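Local coordinates for protein 2-keto acid:ferredoxin oxidoreductase subunit alpha (Pyrococcus furiosus, PDB 4WBX) that probably catalyses the ferredoxin-dependent, CoA-linked oxidative decarboxylation of 2-oxoglutarate to succinyl-CoA and CO2 as the alpha subunit of a multisubunit oxidoreductase, at residues D149-V154 with E272-N277; Y108-E113 with R178-L183; S158-A163 with M192-Y197. One frame throughout, in Å; residues are numbered along the deposited sequence.

Overall arrangement
Contacts 1 and 2, their centres about 10 Å apart, lie on the mixed sheet of the thiamine-diphosphate-binding-type domain. Contact 1 holds strand 153-155 and contact 2 its parallel neighbour 180-186; the backbone pair of Ile153 and Ile182 joins them, as does Lys273. Contact 1 is buried and essentially apolar; contact 2 is partly buried, with a proline packed on a helix and charged residues at its rim. Contact 3, across the chain's centre, about 27 Å from contact 1 and 26 Å from contact 2 by centres, is also partly buried and fastens the start of helix 160-176 to a separate two-stranded sheet through a valine and one short and two weak side-chain-to-backbone hydrogen bonds.

Contact 1: D149-V154 with E272-N277; sequences DHSLIV and EKIEKN
Ser151 and Ile274 meet at the middle of this contact, a small, buried and largely apolar touch between an extended chain and a helix. The hydroxyl OG of Ser151 lies 3.2 Å from Ile274 CB, a tight approach, and 3.4 Å from its CG2 methyl. OG stands anti to the backbone N (chi1 -156°), which carries it over the branched carbon of the isoleucine, while Ser151 CB rests 3.8 Å from Ile274 CG1. The same hydroxyl has the aliphatic part of Glu275 on it, with CG of the glutamate 3.8 Å from OG.

Most of Ile274 (CB, CG1 and CG2) thus lies on Ser151; its CD1 goes on to Ile153. CG2 faces the serine hydroxyl, whereas CG1, lying beside its own backbone N (chi1 -56°), leads to CD1, which meets the CD1 methyl of Ile153 at 4.1 Å. The two isoleucines touch through these terminal methyls and cross obliquely.

The extended chain runs into strand 153-155, which lies in the mixed sheet between the parallel strand 180-186 and the antiparallel strand 324-329; helix 267-275 is thereby packed against the approach to this strand. Trp329 at the end of strand 324-329 touches both Ser151 and Glu275, and Pro330 just after it touches Ile274 and Glu275.

Leu152 points the other way, its side chain packing on Ile106 and Val110 of helix 103-111, and contributes here only through its carbonyl: Leu152 O is 4.3 Å from Ile274 CG2. At the start of the same chain, Asp149 OD1 accepts a hydrogen bond from Leu353 N of the second subunit.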
# COMPACT_ATOMS: atom_id res chain seq x y z
N ASP A 149 1.33 5.92 -21.52
CA ASP A 149 1.49 5.24 -22.80
C ASP A 149 2.47 4.13 -22.61
O ASP A 149 3.57 4.35 -22.12
CB ASP A 149 2.01 6.19 -23.89
CG ASP A 149 0.92 7.00 -24.53
OD1 ASP A 149 -0.06 6.40 -25.03
OD2 ASP A 149 1.04 8.24 -24.49
N HIS A 150 2.08 2.94 -23.02
CA HIS A 150 2.85 1.75 -22.70
C HIS A 150 2.44 0.69 -23.68
O HIS A 150 1.45 0.85 -24.40
CB HIS A 150 2.54 1.29 -21.28
CG HIS A 150 1.11 0.92 -21.11
ND1 HIS A 150 0.14 1.84 -20.76
CD2 HIS A 150 0.45 -0.24 -21.36
CE1 HIS A 150 -1.04 1.25 -20.74
NE2 HIS A 150 -0.88 -0.01 -21.10
N SER A 151 3.18 -0.40 -23.71
CA SER A 151 2.75 -1.59 -24.42
C SER A 151 3.29 -2.79 -23.67
O SER A 151 4.45 -2.82 -23.23
CB SER A 151 3.21 -1.58 -25.88
OG SER A 151 2.37 -2.40 -26.68
N LEU A 152 2.43 -3.77 -23.46
CA LEU A 152 2.86 -5.02 -22.88
C LEU A 152 2.08 -6.13 -23.55
O LEU A 152 1.12 -5.89 -24.28
CB LEU A 152 2.68 -5.03 -21.34
CG LEU A 152 1.33 -4.64 -20.72
CD1 LEU A 152 0.26 -5.68 -21.00
CD2 LEU A 152 1.45 -4.43 -19.22
N ILE A 153 2.48 -7.36 -23.25
CA ILE A 153 1.91 -8.53 -23.87
C ILE A 153 0.93 -9.23 -22.93
O ILE A 153 1.14 -9.29 -21.72
CB ILE A 153 3.03 -9.46 -24.30
CG1 ILE A 153 4.02 -8.65 -25.15
CG2 ILE A 153 2.46 -10.65 -25.05
CD1 ILE A 153 5.33 -9.33 -25.36
N VAL A 154 -0.16 -9.72 -23.49
CA VAL A 154 -1.19 -10.44 -22.75
C VAL A 154 -1.61 -11.72 -23.49
O VAL A 154 -2.01 -11.67 -24.66
CB VAL A 154 -2.41 -9.55 -22.53
CG1 VAL A 154 -3.51 -10.30 -21.78
CG2 VAL A 154 -2.00 -8.28 -21.83
N GLU A 272 6.66 0.78 -29.61
CA GLU A 272 6.88 0.25 -30.94
C GLU A 272 7.53 -1.12 -30.88
O GLU A 272 7.34 -1.93 -31.77
CB GLU A 272 7.73 1.21 -31.77
CG GLU A 272 6.94 2.41 -32.25
CD GLU A 272 7.77 3.37 -33.07
OE1 GLU A 272 9.02 3.28 -33.05
OE2 GLU A 272 7.15 4.21 -33.75
N LYS A 273 8.30 -1.34 -29.82
CA LYS A 273 8.91 -2.64 -29.51
C LYS A 273 7.87 -3.74 -29.66
O LYS A 273 8.07 -4.75 -30.34
CB LYS A 273 9.47 -2.60 -28.10
CG LYS A 273 10.42 -3.70 -27.74
CD LYS A 273 11.11 -3.40 -26.41
CE LYS A 273 10.09 -3.14 -25.29
NZ LYS A 273 10.67 -3.22 -23.90
N ILE A 274 6.73 -3.50 -29.04
CA ILE A 274 5.65 -4.45 -29.03
C ILE A 274 4.78 -4.28 -30.26
O ILE A 274 4.64 -5.22 -31.05
CB ILE A 274 4.77 -4.30 -27.75
CG1 ILE A 274 5.62 -4.43 -26.49
CG2 ILE A 274 3.67 -5.32 -27.74
CD1 ILE A 274 6.61 -5.57 -26.56
N GLU A 275 4.22 -3.08 -30.45
CA GLU A 275 3.17 -2.89 -31.46
C GLU A 275 3.63 -3.06 -32.91
O GLU A 275 2.83 -3.36 -33.79
CB GLU A 275 2.52 -1.52 -31.30
CG GLU A 275 1.46 -1.50 -30.21
CD GLU A 275 0.17 -2.18 -30.64
OE1 GLU A 275 -0.57 -2.70 -29.77
OE2 GLU A 275 -0.11 -2.17 -31.86
N LYS A 276 4.93 -2.88 -33.15
CA LYS A 276 5.45 -3.07 -34.50
C LYS A 276 5.73 -4.56 -34.75
O LYS A 276 5.96 -4.98 -35.89
CB LYS A 276 6.69 -2.19 -34.72
CG LYS A 276 7.87 -2.80 -35.47
CD LYS A 276 8.83 -1.71 -35.99
CE LYS A 276 8.22 -0.94 -37.16
NZ LYS A 276 7.95 -1.82 -38.35
N ASN A 277 5.66 -5.39 -33.71
CA ASN A 277 5.94 -6.82 -33.88
C ASN A 277 4.77 -7.75 -33.58
O ASN A 277 4.96 -8.87 -33.09
CB ASN A 277 7.14 -7.20 -33.03
CG ASN A 277 8.42 -6.59 -33.55
OD1 ASN A 277 8.40 -5.86 -34.53
ND2 ASN A 277 9.54 -6.88 -32.90

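Contact 2: Y108-E113 with R178-L183; sequences YAVMTE and RTPVIL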
# COMPACT_ATOMS: atom_id res chain seq x y z
N TYR A 108 5.48 0.56 -14.02
CA TYR A 108 6.88 0.83 -13.78
C TYR A 108 7.78 -0.18 -14.50
O TYR A 108 8.83 0.20 -15.05
CB TYR A 108 7.18 0.84 -12.27
CG TYR A 108 8.64 1.00 -12.02
CD1 TYR A 108 9.21 2.26 -11.89
CD2 TYR A 108 9.48 -0.11 -11.96
CE1 TYR A 108 10.57 2.42 -11.69
CE2 TYR A 108 10.84 0.04 -11.77
CZ TYR A 108 11.38 1.30 -11.64
OH TYR A 108 12.73 1.42 -11.44
N ALA A 109 7.38 -1.45 -14.49
CA ALA A 109 8.17 -2.48 -15.14
C ALA A 109 8.18 -2.25 -16.64
O ALA A 109 9.17 -2.61 -17.32
CB ALA A 109 7.67 -3.81 -14.81
N VAL A 110 7.11 -1.65 -17.16
CA VAL A 110 7.03 -1.30 -18.57
C VAL A 110 8.11 -0.30 -19.00
O VAL A 110 8.76 -0.51 -20.03
CB VAL A 110 5.68 -0.69 -18.95
CG1 VAL A 110 5.76 -0.06 -20.33
CG2 VAL A 110 4.57 -1.73 -18.94
N MET A 111 8.28 0.76 -18.21
CA MET A 111 9.20 1.87 -18.56
C MET A 111 10.66 1.51 -18.41
O MET A 111 11.52 2.03 -19.13
CB MET A 111 8.92 3.09 -17.69
CG MET A 111 7.66 3.86 -18.05
SD MET A 111 7.66 5.50 -17.29
CE MET A 111 8.68 6.39 -18.47
N THR A 112 10.93 0.65 -17.44
CA THR A 112 12.25 0.15 -17.15
C THR A 112 12.62 -0.98 -18.10
O THR A 112 13.74 -1.48 -18.06
CB THR A 112 12.34 -0.36 -15.68
OG1 THR A 112 11.03 -0.73 -15.23
CG2 THR A 112 12.95 0.68 -14.69
N GLU A 113 11.68 -1.39 -18.95
CA GLU A 113 11.89 -2.57 -19.76
C GLU A 113 12.37 -3.74 -18.91
O GLU A 113 13.45 -4.31 -19.16
CB GLU A 113 12.88 -2.28 -20.87
CG GLU A 113 12.39 -1.20 -21.85
CD GLU A 113 13.38 -0.94 -22.96
OE1 GLU A 113 14.37 -0.21 -22.71
OE2 GLU A 113 13.18 -1.49 -24.06
N ARG A 178 12.07 -7.70 -23.57
CA ARG A 178 12.39 -7.01 -22.32
C ARG A 178 11.15 -6.29 -21.77
O ARG A 178 11.16 -5.08 -21.58
CB ARG A 178 13.53 -6.03 -22.53
CG ARG A 178 14.87 -6.66 -22.90
CD ARG A 178 15.67 -7.07 -21.66
NE ARG A 178 15.77 -5.98 -20.68
CZ ARG A 178 16.38 -6.09 -19.50
NH1 ARG A 178 16.95 -7.23 -19.14
NH2 ARG A 178 16.40 -5.04 -18.68
N THR A 179 10.08 -7.04 -21.56
CA THR A 179 8.82 -6.46 -21.13
C THR A 179 8.14 -7.33 -20.06
O THR A 179 8.47 -8.51 -19.94
CB THR A 179 7.87 -6.30 -22.31
OG1 THR A 179 6.57 -5.98 -21.82
CG2 THR A 179 7.76 -7.62 -23.04
N PRO A 180 7.21 -6.75 -19.28
CA PRO A 180 6.40 -7.66 -18.46
C PRO A 180 5.50 -8.46 -19.36
O PRO A 180 5.14 -7.95 -20.42
CB PRO A 180 5.57 -6.72 -17.58
CG PRO A 180 6.26 -5.42 -17.63
CD PRO A 180 6.94 -5.34 -18.96
N VAL A 181 5.15 -9.69 -18.99
CA VAL A 181 4.12 -10.39 -19.74
C VAL A 181 3.01 -10.80 -18.83
O VAL A 181 3.26 -11.32 -17.76
CB VAL A 181 4.67 -11.62 -20.47
CG1 VAL A 181 3.56 -12.25 -21.30
CG2 VAL A 181 5.84 -11.22 -21.37
N ILE A 182 1.78 -10.56 -19.24
CA ILE A 182 0.64 -11.02 -18.46
C ILE A 182 -0.02 -12.27 -19.03
O ILE A 182 -0.49 -12.28 -20.17
CB ILE A 182 -0.40 -9.94 -18.36
CG1 ILE A 182 0.24 -8.70 -17.73
CG2 ILE A 182 -1.60 -10.45 -17.54
CD1 ILE A 182 -0.79 -7.66 -17.33
N LEU A 183 -0.06 -13.32 -18.22
CA LEU A 183 -0.76 -14.53 -18.59
C LEU A 183 -2.14 -14.40 -18.03
O LEU A 183 -2.34 -14.55 -16.83
CB LEU A 183 -0.07 -15.77 -18.05
CG LEU A 183 -0.74 -17.11 -18.33
CD1 LEU A 183 -0.71 -17.38 -19.80
CD2 LEU A 183 -0.01 -18.19 -17.56
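This is a partly buried packing of the end of helix 103-111 on the entry to strand 180-186, apolar at the proline and polar at the rim. Pro180 turns its ring toward the helix: CG lies 3.5 Å from Ala109 CB and 4.3 Å from Val110 CG2, while CD is 3.9 Å from Ala109 O. A glycine in place of Pro180 would probably open a gap beside the Ala109 methyl and leave Val110 CG2 without this apolar neighbour.

Both chains turn here through a Schellman motif. Glu113 ends helix 103-111 and Arg178 ends helix 160-176, each with positive phi, and the C-terminal ends of the two helices lie close together; the second helix is the crossover between the parallel neighbours 153-155 and 180-186. Glu113 CB sits 3.4 Å from Arg178 O.

Bent at its second and third torsions (chi2 -87°), the Arg178 chain folds back and sets its guanidinium obliquely to the carbonyl of Glu113, with NH2 3.1 Å and NE 3.2 Å from Glu113 O. The Glu113 carboxylate itself is directed elsewhere: OE2 forms a salt bridge with Lys273 NZ of helix 267-275, which also donates to Arg178 O. Trp85 of helix 73-85 touches both Arg178 and Thr112. Next to Arg178, Thr179 OG1 donates to Pro180 O at 2.8 Å.

Contact 3: S158-A163 with M192-Y197; sequences STVQEA and MRERVY
Gln161 OE1 receives Tyr197 N at 2.7 Å, in the carbonyl plane and on a lone pair, the shortest polar bond between the two segments. The glutamine amide also gives NE2 to Tyr197 O in a longer, weak bond, and thus pairs with both backbone polar atoms of one strand residue. CG of Gln161 is anti to its backbone nitrogen (chi1 171°) and the chain then bends (chi2 85°), swinging the amide out to the strand. NE2 has a second acceptor in Asp165 OD1, one turn along the helix, which further fixes the rotation of the amide.

The contact sets the capped first turn of helix 160-176 against strand 194-198, which forms a two-stranded antiparallel sheet with strand 19-23. Thr159 and Glu162 make a capping box: Thr159 OG1 accepts from Glu162 N at 3.1 Å, while Glu162 OE1 takes Thr159 N weakly. That carboxylate oxygen is also gripped by Ser158 N at 2.6 Å, nearly along its C-O axis.

A second carboxylate approaches from the strand. Glu194, extended beyond CG, brings OE1 to Val160 N at 3.5 Å in a weak but nearly straight bond (170°); the positive end of the helix dipole would probably favour its charge.

Between these polar groups Val160 provides the apolar part of the contact. Its CG2 methyl is pressed to 3.1 Å from Met192 O and lies against the aliphatic part of Glu194, and its CG1 methyl meets Val196 CG2 at 3.4 Å, the two valines crossing at about a right angle. Ala28 of helix 25-36 also touches Val160. Met192, whose CG touches Val160 CG2, extends on until CE lies 4.1 Å from Ser158 O.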
# COMPACT_ATOMS: atom_id res chain seq x y z
N SER A 158 -6.52 -21.46 -23.33
CA SER A 158 -7.85 -22.06 -23.41
C SER A 158 -7.87 -23.47 -22.82
O SER A 158 -8.92 -23.96 -22.40
CB SER A 158 -8.35 -22.08 -24.86
OG SER A 158 -9.70 -22.49 -24.91
N THR A 159 -6.71 -24.11 -22.78
CA THR A 159 -6.59 -25.44 -22.19
C THR A 159 -5.47 -25.52 -21.15
O THR A 159 -4.68 -24.58 -20.97
CB THR A 159 -6.33 -26.52 -23.26
OG1 THR A 159 -5.08 -26.24 -23.93
CG2 THR A 159 -7.46 -26.55 -24.28
N VAL A 160 -5.38 -26.66 -20.49
CA VAL A 160 -4.34 -26.87 -19.51
C VAL A 160 -3.00 -26.97 -20.24
O VAL A 160 -1.97 -26.60 -19.70
CB VAL A 160 -4.66 -28.11 -18.67
CG1 VAL A 160 -3.58 -28.38 -17.67
CG2 VAL A 160 -5.97 -27.90 -17.94
N GLN A 161 -3.03 -27.41 -21.49
CA GLN A 161 -1.81 -27.56 -22.27
C GLN A 161 -1.35 -26.19 -22.76
O GLN A 161 -0.16 -25.97 -23.00
CB GLN A 161 -2.03 -28.49 -23.47
CG GLN A 161 -0.87 -28.54 -24.46
CD GLN A 161 0.21 -29.52 -24.06
OE1 GLN A 161 -0.09 -30.59 -23.58
NE2 GLN A 161 1.46 -29.15 -24.25
N GLU A 162 -2.30 -25.28 -22.92
CA GLU A 162 -1.99 -23.94 -23.38
C GLU A 162 -1.43 -23.08 -22.23
O GLU A 162 -0.57 -22.20 -22.44
CB GLU A 162 -3.22 -23.31 -24.02
CG GLU A 162 -3.43 -23.77 -25.45
CD GLU A 162 -4.58 -23.05 -26.14
OE1 GLU A 162 -5.45 -22.53 -25.43
OE2 GLU A 162 -4.60 -22.99 -27.39
N ALA A 163 -1.93 -23.36 -21.03
CA ALA A 163 -1.45 -22.75 -19.79
C ALA A 163 -0.02 -23.15 -19.57
O ALA A 163 0.78 -22.38 -19.04
CB ALA A 163 -2.31 -23.18 -18.62
N MET A 192 -9.10 -27.14 -13.58
CA MET A 192 -9.56 -28.32 -14.28
C MET A 192 -8.41 -29.21 -14.77
O MET A 192 -7.44 -28.72 -15.37
CB MET A 192 -10.45 -27.93 -15.45
CG MET A 192 -9.74 -27.48 -16.69
SD MET A 192 -10.97 -26.98 -17.89
CE MET A 192 -9.97 -25.94 -18.94
N ARG A 193 -8.52 -30.51 -14.49
CA ARG A 193 -7.51 -31.49 -14.88
C ARG A 193 -7.66 -31.88 -16.35
O ARG A 193 -8.77 -32.18 -16.81
CB ARG A 193 -7.58 -32.73 -13.99
CG ARG A 193 -6.27 -33.07 -13.29
CD ARG A 193 -6.30 -34.43 -12.62
NE ARG A 193 -5.91 -35.49 -13.55
CZ ARG A 193 -6.73 -36.47 -13.92
NH1 ARG A 193 -7.97 -36.50 -13.45
NH2 ARG A 193 -6.32 -37.39 -14.79
N GLU A 194 -6.55 -31.84 -17.07
CA GLU A 194 -6.50 -32.21 -18.48
C GLU A 194 -5.16 -32.81 -18.85
O GLU A 194 -4.27 -32.91 -18.01
CB GLU A 194 -6.73 -31.00 -19.37
CG GLU A 194 -8.11 -30.43 -19.39
CD GLU A 194 -8.17 -29.30 -20.40
OE1 GLU A 194 -7.38 -29.33 -21.38
OE2 GLU A 194 -8.99 -28.37 -20.22
N ARG A 195 -5.00 -33.17 -20.11
CA ARG A 195 -3.78 -33.82 -20.56
C ARG A 195 -2.79 -32.79 -21.03
O ARG A 195 -3.11 -31.97 -21.90
CB ARG A 195 -4.06 -34.82 -21.68
CG ARG A 195 -2.79 -35.40 -22.31
CD ARG A 195 -3.11 -36.20 -23.57
NE ARG A 195 -1.94 -36.94 -24.04
CZ ARG A 195 -1.08 -36.49 -24.95
NH1 ARG A 195 -1.25 -35.30 -25.51
NH2 ARG A 195 -0.04 -37.24 -25.32
N VAL A 196 -1.59 -32.85 -20.47
CA VAL A 196 -0.48 -31.98 -20.86
C VAL A 196 0.71 -32.83 -21.29
O VAL A 196 1.20 -33.65 -20.51
CB VAL A 196 -0.05 -31.03 -19.70
CG1 VAL A 196 1.31 -30.37 -20.00
CG2 VAL A 196 -1.11 -29.98 -19.43
N TYR A 197 1.19 -32.65 -22.51
CA TYR A 197 2.47 -33.24 -22.85
C TYR A 197 3.58 -32.31 -22.37
O TYR A 197 3.74 -31.21 -22.89
CB TYR A 197 2.60 -33.50 -24.36
CG TYR A 197 3.95 -34.10 -24.75
CD1 TYR A 197 4.13 -35.47 -24.85
CD2 TYR A 197 5.04 -33.28 -25.01
CE1 TYR A 197 5.36 -36.02 -25.21
CE2 TYR A 197 6.27 -33.81 -25.37
CZ TYR A 197 6.43 -35.18 -25.46
OH TYR A 197 7.66 -35.70 -25.81